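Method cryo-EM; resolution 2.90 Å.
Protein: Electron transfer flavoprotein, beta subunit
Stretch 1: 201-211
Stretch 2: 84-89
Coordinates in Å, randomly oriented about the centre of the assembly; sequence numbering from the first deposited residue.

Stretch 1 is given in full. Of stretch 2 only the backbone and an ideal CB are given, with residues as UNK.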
ATOM      1  N   LYS A 201      31.574 -36.225 -21.144  1.00 27.67           N
ATOM      2  CA  LYS A 201      31.364 -35.499 -19.914  1.00 27.67           C
ATOM      3  C   LYS A 201      32.406 -34.396 -19.830  1.00 27.67           C
ATOM      4  O   LYS A 201      33.599 -34.668 -20.029  1.00 27.67           O
ATOM      5  CB  LYS A 201      31.452 -36.421 -18.697  1.00 27.67           C
ATOM      6  CG  LYS A 201      30.290 -37.397 -18.617  1.00 27.67           C
ATOM      7  CD  LYS A 201      30.260 -38.150 -17.304  1.00 27.67           C
ATOM      8  CE  LYS A 201      31.322 -39.228 -17.254  1.00 27.67           C
ATOM      9  NZ  LYS A 201      31.203 -40.035 -16.010  1.00 27.67           N
ATOM     10  N   PRO A 202      32.005 -33.151 -19.582  1.00 26.16           N
ATOM     11  CA  PRO A 202      32.950 -32.035 -19.663  1.00 26.16           C
ATOM     12  C   PRO A 202      33.974 -32.073 -18.545  1.00 26.16           C
ATOM     13  O   PRO A 202      33.702 -32.521 -17.429  1.00 26.16           O
ATOM     14  CB  PRO A 202      32.052 -30.799 -19.551  1.00 26.16           C
ATOM     15  CG  PRO A 202      30.686 -31.287 -19.880  1.00 26.16           C
ATOM     16  CD  PRO A 202      30.632 -32.680 -19.362  1.00 26.16           C
ATOM     17  N   ARG A 203      35.173 -31.612 -18.872  1.00 25.72           N
ATOM     18  CA  ARG A 203      36.306 -31.757 -17.976  1.00 25.72           C
ATOM     19  C   ARG A 203      36.215 -30.780 -16.813  1.00 25.72           C
ATOM     20  O   ARG A 203      35.577 -29.728 -16.896  1.00 25.72           O
ATOM     21  CB  ARG A 203      37.612 -31.533 -18.735  1.00 25.72           C
ATOM     22  CG  ARG A 203      37.767 -30.124 -19.280  1.00 25.72           C
ATOM     23  CD  ARG A 203      38.983 -30.006 -20.163  1.00 25.72           C
ATOM     24  NE  ARG A 203      39.012 -31.047 -21.182  1.00 25.72           N
ATOM     25  CZ  ARG A 203      39.820 -31.034 -22.233  1.00 25.72           C
ATOM     26  NH1 ARG A 203      39.781 -32.024 -23.112  1.00 25.72           N
ATOM     27  NH2 ARG A 203      40.665 -30.030 -22.407  1.00 25.72           N
ATOM     28  N   TYR A 204      36.838 -31.160 -15.709  1.00 18.76           N
ATOM     29  CA  TYR A 204      37.158 -30.213 -14.658  1.00 18.76           C
ATOM     30  C   TYR A 204      38.344 -29.387 -15.130  1.00 18.76           C
ATOM     31  O   TYR A 204      39.430 -29.932 -15.351  1.00 18.76           O
ATOM     32  CB  TYR A 204      37.476 -30.950 -13.363  1.00 18.76           C
ATOM     33  CG  TYR A 204      37.169 -30.169 -12.118  1.00 18.76           C
ATOM     34  CD1 TYR A 204      35.912 -29.625 -11.909  1.00 18.76           C
ATOM     35  CD2 TYR A 204      38.135 -29.981 -11.148  1.00 18.76           C
ATOM     36  CE1 TYR A 204      35.631 -28.912 -10.766  1.00 18.76           C
ATOM     37  CE2 TYR A 204      37.863 -29.275 -10.009  1.00 18.76           C
ATOM     38  CZ  TYR A 204      36.616 -28.741  -9.825  1.00 18.76           C
ATOM     39  OH  TYR A 204      36.358 -28.034  -8.682  1.00 18.76           O
ATOM     40  N   ALA A 205      38.129 -28.087 -15.313  1.00 20.61           N
ATOM     41  CA  ALA A 205      39.128 -27.231 -15.934  1.00 20.61           C
ATOM     42  C   ALA A 205      40.335 -27.047 -15.029  1.00 20.61           C
ATOM     43  O   ALA A 205      40.206 -26.958 -13.811  1.00 20.61           O
ATOM     44  CB  ALA A 205      38.523 -25.872 -16.261  1.00 20.61           C
ATOM     45  N   ASP A 206      41.517 -27.014 -15.631  1.00 23.10           N
ATOM     46  CA  ASP A 206      42.732 -26.753 -14.878  1.00 23.10           C
ATOM     47  C   ASP A 206      42.837 -25.273 -14.537  1.00 23.10           C
ATOM     48  O   ASP A 206      42.185 -24.424 -15.148  1.00 23.10           O
ATOM     49  CB  ASP A 206      43.949 -27.201 -15.679  1.00 23.10           C
ATOM     50  CG  ASP A 206      44.008 -26.552 -17.037  1.00 23.10           C
ATOM     51  OD1 ASP A 206      42.929 -26.311 -17.610  1.00 23.10           O
ATOM     52  OD2 ASP A 206      45.118 -26.277 -17.532  1.00 23.10           O
ATOM     53  N   LEU A 207      43.670 -24.961 -13.541  1.00 22.45           N
ATOM     54  CA  LEU A 207      43.889 -23.558 -13.199  1.00 22.45           C
ATOM     55  C   LEU A 207      44.563 -22.674 -14.252  1.00 22.45           C
ATOM     56  O   LEU A 207      44.141 -21.521 -14.355  1.00 22.45           O
ATOM     57  CB  LEU A 207      44.671 -23.396 -11.896  1.00 22.45           C
ATOM     58  CG  LEU A 207      43.830 -23.412 -10.631  1.00 22.45           C
ATOM     59  CD1 LEU A 207      44.703 -23.212  -9.439  1.00 22.45           C
ATOM     60  CD2 LEU A 207      42.816 -22.307 -10.693  1.00 22.45           C
ATOM     61  N   PRO A 208      45.585 -23.094 -15.021  1.00 22.86           N
ATOM     62  CA  PRO A 208      46.143 -22.164 -16.021  1.00 22.86           C
ATOM     63  C   PRO A 208      45.173 -21.760 -17.118  1.00 22.86           C
ATOM     64  O   PRO A 208      45.346 -20.685 -17.700  1.00 22.86           O
ATOM     65  CB  PRO A 208      47.332 -22.942 -16.593  1.00 22.86           C
ATOM     66  CG  PRO A 208      47.740 -23.807 -15.509  1.00 22.86           C
ATOM     67  CD  PRO A 208      46.465 -24.277 -14.913  1.00 22.86           C
ATOM     68  N   ASN A 209      44.157 -22.569 -17.404  1.00 22.35           N
ATOM     69  CA  ASN A 209      43.099 -22.154 -18.311  1.00 22.35           C
ATOM     70  C   ASN A 209      42.004 -21.378 -17.604  1.00 22.35           C
ATOM     71  O   ASN A 209      41.426 -20.467 -18.202  1.00 22.35           O
ATOM     72  CB  ASN A 209      42.493 -23.369 -19.011  1.00 22.35           C
ATOM     73  CG  ASN A 209      43.344 -23.856 -20.153  1.00 22.35           C
ATOM     74  OD1 ASN A 209      43.808 -23.068 -20.976  1.00 22.35           O
ATOM     75  ND2 ASN A 209      43.565 -25.161 -20.209  1.00 22.35           N
ATOM     76  N   LEU A 210      41.707 -21.716 -16.347  1.00 19.71           N
ATOM     77  CA  LEU A 210      40.680 -20.990 -15.606  1.00 19.71           C
ATOM     78  C   LEU A 210      41.162 -19.606 -15.201  1.00 19.71           C
ATOM     79  O   LEU A 210      40.389 -18.645 -15.230  1.00 19.71           O
ATOM     80  CB  LEU A 210      40.259 -21.791 -14.376  1.00 19.71           C
ATOM     81  CG  LEU A 210      39.237 -21.142 -13.448  1.00 19.71           C
ATOM     82  CD1 LEU A 210      37.833 -21.387 -13.945  1.00 19.71           C
ATOM     83  CD2 LEU A 210      39.394 -21.661 -12.052  1.00 19.71           C
ATOM     84  N   ILE A 211      42.437 -19.484 -14.826  1.00 19.91           N
ATOM     85  CA  ILE A 211      43.007 -18.177 -14.512  1.00 19.91           C
ATOM     86  C   ILE A 211      43.067 -17.316 -15.764  1.00 19.91           C
ATOM     87  O   ILE A 211      42.731 -16.128 -15.728  1.00 19.91           O
ATOM     88  CB  ILE A 211      44.386 -18.355 -13.850  1.00 19.91           C
ATOM     89  CG1 ILE A 211      44.198 -18.702 -12.378  1.00 19.91           C
ATOM     90  CG2 ILE A 211      45.274 -17.139 -14.016  1.00 19.91           C
ATOM     91  CD1 ILE A 211      45.402 -19.285 -11.744  1.00 19.91           C
ATOM     92  N   UNK A  84      33.797 -20.462 -21.244  1.00 23.24           N
ATOM     93  CA  UNK A  84      34.173 -21.309 -22.364  1.00 23.24           C
ATOM     94  C   UNK A  84      35.673 -21.291 -22.612  1.00 23.24           C
ATOM     95  O   UNK A  84      36.215 -22.252 -23.161  1.00 23.24           O
ATOM     96  CB  UNK A  84      33.431 -20.869 -23.628  1.00 23.24           C
ATOM     97  N   UNK A  85      36.356 -20.213 -22.222  1.00 23.43           N
ATOM     98  CA  UNK A  85      37.806 -20.150 -22.349  1.00 23.43           C
ATOM     99  C   UNK A  85      38.477 -21.014 -21.288  1.00 23.43           C
ATOM    100  O   UNK A  85      39.622 -21.447 -21.468  1.00 23.43           O
ATOM    101  CB  UNK A  85      38.291 -18.703 -22.240  1.00 23.43           C
ATOM    102  N   UNK A  86      37.764 -21.332 -20.204  1.00 22.37           N
ATOM    103  CA  UNK A  86      38.279 -22.242 -19.187  1.00 22.37           C
ATOM    104  C   UNK A  86      38.471 -23.659 -19.709  1.00 22.37           C
ATOM    105  O   UNK A  86      39.251 -24.417 -19.128  1.00 22.37           O
ATOM    106  CB  UNK A  86      37.335 -22.264 -17.983  1.00 22.37           C
ATOM    107  N   UNK A  87      37.796 -24.028 -20.798  1.00 22.09           N
ATOM    108  CA  UNK A  87      38.010 -25.317 -21.439  1.00 22.09           C
ATOM    109  C   UNK A  87      39.339 -25.400 -22.174  1.00 22.09           C
ATOM    110  O   UNK A  87      39.747 -26.502 -22.548  1.00 22.09           O
ATOM    111  CB  UNK A  87      36.867 -25.606 -22.415  1.00 22.09           C
ATOM    112  N   UNK A  88      40.014 -24.286 -22.390  1.00 24.64           N
ATOM    113  CA  UNK A  88      41.254 -24.260 -23.120  1.00 24.64           C
ATOM    114  C   UNK A  88      41.161 -23.657 -24.495  1.00 24.64           C
ATOM    115  O   UNK A  88      42.089 -23.835 -25.289  1.00 24.64           O
ATOM    116  CB  UNK A  88      41.803 -25.683 -23.235  1.00 24.64           C
ATOM    117  N   UNK A  89      40.087 -22.942 -24.795  1.00 24.73           N
ATOM    118  CA  UNK A  89      39.816 -22.453 -26.133  1.00 24.73           C
ATOM    119  C   UNK A  89      40.659 -21.217 -26.427  1.00 24.73           C
ATOM    120  O   UNK A  89      41.204 -20.580 -25.525  1.00 24.73           O
ATOM    121  CB  UNK A  89      38.328 -22.140 -26.299  1.00 24.73           C
TER

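Position 84 has phi/psi of -84/-26, and its ideal CB has no atom of stretch 1 within 5.5 Å. Stretch 1 therefore sets no preference, and almost any residue tolerant of these helical angles would fit. The deposited residue is A84, whose O accepts a weak backbone hydrogen bond from the N of residue 87 (3.4 Å).

At position 85 the CA-to-CB bond points sideways, and the ideal CB lies 5.4 Å from N209 O. That distance leaves room for small or large side chains, provided a long one turns off from stretch 1. The deposited residue is I85, with chi1 and chi2 both m; the end of its side chain leads away. The backbone opens a type I turn here, closed by the N of residue 88 bonding to I85 O at 3.0 Å.

Position 86 sits close against stretch 1. Its CA comes within 4.5 Å of the CA of L210, and the sideways-pointing ideal CB is 4.2 Å from both L210 CD1 and A205 CB, with N209 O at 4.5 Å. Two methyl groups at contact distance favour something small and apolar; alanine fits, and glycine or serine could be entertained. The deposited residue is A86. Its CB makes apolar contacts with A205 CB and L210 CD1, each at 4.2 Å, while its backbone O packs 3.3 Å from A205 CB and 3.4 Å from N209 CB.

At position 87 CA-to-CB points away, yet the ideal CB is still 5.4 Å from R203 CD. A short side chain would miss most of stretch 1, whereas a long apolar or aromatic one could return to the R203 aliphatic segment and P202. The deposited residue is F87, chi1 -80° (m). Its ring meets P202 at the edge, CE1 to P202 CB 3.9 Å, and CD1 lies 4.2 Å from R203 CG. F87 O is 3.6 Å from R203 NH2, a contact without a hydrogen bond.

Position 88 has phi/psi of 108/15. An ideal CB would sit 3.5 Å from N209 ND2 and, independently, be jammed against the preceding carbonyl O, so the backbone alone calls for glycine. The deposited residue is G88, and its CA lies 3.5 Å from N209 OD1. The N209 amide is held within stretch 1 by ND2 donating to D206 OD1 at 2.9 Å.

At position 89 CA-to-CB points away and nothing of stretch 1 is within 5.5 Å of the ideal CB, so many residues would suit. The deposited residue is L89, whose side chain makes no contact with stretch 1.

Stretch 2 84-89: AIAFGL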
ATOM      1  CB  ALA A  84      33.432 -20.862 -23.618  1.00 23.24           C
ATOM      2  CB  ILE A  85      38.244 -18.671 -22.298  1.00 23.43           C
ATOM      3  CG1 ILE A  85      37.467 -17.871 -23.334  1.00 23.43           C
ATOM      4  CG2 ILE A  85      39.709 -18.486 -22.624  1.00 23.43           C
ATOM      5  CD1 ILE A  85      37.672 -18.352 -24.749  1.00 23.43           C
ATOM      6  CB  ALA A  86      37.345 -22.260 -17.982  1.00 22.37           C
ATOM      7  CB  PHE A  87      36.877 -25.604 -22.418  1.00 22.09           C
ATOM      8  CG  PHE A  87      35.633 -26.109 -21.769  1.00 22.09           C
ATOM      9  CD1 PHE A  87      35.447 -27.462 -21.569  1.00 22.09           C
ATOM     10  CD2 PHE A  87      34.647 -25.234 -21.364  1.00 22.09           C
ATOM     11  CE1 PHE A  87      34.298 -27.932 -20.974  1.00 22.09           C
ATOM     12  CE2 PHE A  87      33.497 -25.698 -20.768  1.00 22.09           C
ATOM     13  CZ  PHE A  87      33.324 -27.050 -20.575  1.00 22.09           C
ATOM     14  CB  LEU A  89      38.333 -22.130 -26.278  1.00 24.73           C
ATOM     15  CG  LEU A  89      37.398 -23.221 -26.795  1.00 24.73           C
ATOM     16  CD1 LEU A  89      37.356 -24.467 -25.934  1.00 24.73           C
ATOM     17  CD2 LEU A  89      36.023 -22.642 -26.922  1.00 24.73           C
TER
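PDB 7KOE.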